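Local coordinates for protein laccase (Uncultured bacterium, PDB 4F7K) that probably oxidises phenolic substrates at copper centres and passes the electrons to dioxygen, as a laccase of the multicopper oxidase family, at residues V129-I134 with D182-R187. Residues are numbered along the deposited sequence; the frame is centred on the assembly and turned at random.
Sequences VDHDLI and DRVRLR
R187 and D132 meet on one face of a parallel strand pair, 131-134 beside 183-187, in a side-on, two-pronged salt bridge. R187 NE reaches D132 OD1 at 2.7 Å and R187 NH2 reaches D132 OD2, each on a syn lone pair, with carboxylate and guanidinium planes only 6° apart. D132 gets there with CG anti to its backbone N (chi1 -177°). R185 NE lies 3.5 Å above the R187 guanidinium plane, over its centre; R185 goes on to pair with D234 and E123. An alanine in place of R187 would probably leave the D132 carboxylate without its main cation across the pair and remove the flat group lying against the R185 guanidinium. The other face is apolar at this end: L133 CD1 meets L186 CD2 at 4.1 Å, side by side, and both residues pack on I261. Between the faces, backbone bonds linking H131, L133, R185 and R187 form a regular ladder. It frays toward V129, D130 and H131, all partly exposed, where R183 O takes D130 N at 2.7 Å but H131 N only weakly at 3.4 Å. There D130 OD2 accepts R183 N on its anti side, while D182 OD2, bonded by R179 N, lies at the H131 ring edge, 3.1 Å from H131 CE1. D130 OD2 and D182 OD1 stand 3.4 Å apart, a like-charge approach that the D130–R270 salt bridge probably eases. In this sheet of the second, cupredoxin-like domain, then, charges are probably offset by arginine–carboxylate pairs, two-pronged at D132 and R187, while the frayed end keeps two carboxylates close and leans on R270 from outside.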
# COMPACT_ATOMS: atom_id res chain seq x y z
N VAL A 129 12.14 -14.74 11.87
CA VAL A 129 12.13 -13.47 12.59
C VAL A 129 11.44 -13.68 13.90
O VAL A 129 10.63 -14.61 14.04
CB VAL A 129 11.48 -12.30 11.78
CG1 VAL A 129 12.27 -12.00 10.52
CG2 VAL A 129 10.03 -12.61 11.41
N ASP A 130 11.75 -12.82 14.87
CA ASP A 130 11.07 -12.83 16.17
C ASP A 130 9.72 -12.10 16.19
O ASP A 130 8.81 -12.53 16.88
CB ASP A 130 11.99 -12.26 17.26
CG ASP A 130 13.25 -13.07 17.41
OD1 ASP A 130 13.13 -14.30 17.57
OD2 ASP A 130 14.34 -12.47 17.38
N HIS A 131 9.60 -11.01 15.44
CA HIS A 131 8.34 -10.26 15.37
C HIS A 131 8.10 -9.78 13.96
O HIS A 131 9.03 -9.34 13.27
CB HIS A 131 8.35 -9.05 16.30
CG HIS A 131 8.51 -9.40 17.75
ND1 HIS A 131 9.74 -9.42 18.37
CD2 HIS A 131 7.60 -9.76 18.69
CE1 HIS A 131 9.58 -9.75 19.64
NE2 HIS A 131 8.29 -9.97 19.85
N ASP A 132 6.85 -9.86 13.54
CA ASP A 132 6.41 -9.48 12.22
C ASP A 132 5.37 -8.38 12.42
O ASP A 132 4.23 -8.66 12.76
CB ASP A 132 5.83 -10.72 11.53
CG ASP A 132 5.39 -10.45 10.09
OD1 ASP A 132 5.15 -9.26 9.69
OD2 ASP A 132 5.27 -11.46 9.35
N LEU A 133 5.80 -7.13 12.20
CA LEU A 133 4.98 -5.94 12.48
C LEU A 133 4.61 -5.19 11.21
O LEU A 133 5.40 -5.14 10.26
CB LEU A 133 5.70 -4.98 13.45
CG LEU A 133 6.32 -5.68 14.68
CD1 LEU A 133 7.35 -4.81 15.42
CD2 LEU A 133 5.26 -6.23 15.65
N ILE A 134 3.41 -4.61 11.21
CA ILE A 134 2.92 -3.86 10.07
C ILE A 134 2.93 -2.38 10.44
O ILE A 134 2.43 -2.02 11.50
CB ILE A 134 1.48 -4.33 9.71
CG1 ILE A 134 1.51 -5.75 9.12
CG2 ILE A 134 0.77 -3.32 8.79
CD1 ILE A 134 0.18 -6.50 9.21
N ASP A 182 16.43 -8.85 19.04
CA ASP A 182 15.37 -9.48 18.23
C ASP A 182 15.58 -9.20 16.76
O ASP A 182 16.10 -8.15 16.38
CB ASP A 182 13.98 -8.99 18.63
CG ASP A 182 13.45 -9.69 19.86
OD1 ASP A 182 14.01 -10.74 20.25
OD2 ASP A 182 12.47 -9.17 20.46
N ARG A 183 15.18 -10.15 15.92
CA ARG A 183 15.12 -9.91 14.49
C ARG A 183 13.69 -9.57 14.12
O ARG A 183 12.79 -10.38 14.32
CB ARG A 183 15.55 -11.14 13.70
CG ARG A 183 15.46 -10.90 12.19
CD ARG A 183 16.39 -11.79 11.43
NE ARG A 183 17.76 -11.29 11.46
CZ ARG A 183 18.76 -11.83 10.79
NH1 ARG A 183 18.56 -12.90 10.03
NH2 ARG A 183 19.97 -11.30 10.88
N VAL A 184 13.47 -8.37 13.59
CA VAL A 184 12.11 -7.96 13.22
C VAL A 184 11.89 -7.86 11.73
O VAL A 184 12.75 -7.37 11.01
CB VAL A 184 11.68 -6.63 13.90
CG1 VAL A 184 11.75 -6.76 15.40
CG2 VAL A 184 12.53 -5.44 13.39
N ARG A 185 10.73 -8.33 11.28
CA ARG A 185 10.20 -8.00 9.96
C ARG A 185 9.26 -6.78 10.08
O ARG A 185 8.32 -6.81 10.86
CB ARG A 185 9.48 -9.20 9.34
CG ARG A 185 9.07 -8.99 7.88
CD ARG A 185 8.41 -10.23 7.32
NE ARG A 185 8.10 -10.08 5.89
CZ ARG A 185 7.88 -11.10 5.05
NH1 ARG A 185 7.92 -12.35 5.50
NH2 ARG A 185 7.59 -10.88 3.76
N LEU A 186 9.58 -5.72 9.35
CA LEU A 186 8.83 -4.49 9.36
C LEU A 186 8.21 -4.25 7.97
O LEU A 186 8.93 -4.01 7.00
CB LEU A 186 9.76 -3.31 9.76
CG LEU A 186 10.44 -3.40 11.14
CD1 LEU A 186 11.48 -2.34 11.28
CD2 LEU A 186 9.43 -3.29 12.28
N ARG A 187 6.88 -4.35 7.91
CA ARG A 187 6.06 -4.18 6.70
C ARG A 187 5.50 -2.77 6.59
O ARG A 187 4.47 -2.44 7.21
CB ARG A 187 4.93 -5.21 6.70
CG ARG A 187 5.44 -6.69 6.71
CD ARG A 187 4.26 -7.60 6.74
NE ARG A 187 4.58 -9.00 7.02
CZ ARG A 187 4.54 -9.99 6.12
NH1 ARG A 187 4.25 -9.73 4.85
NH2 ARG A 187 4.82 -11.24 6.49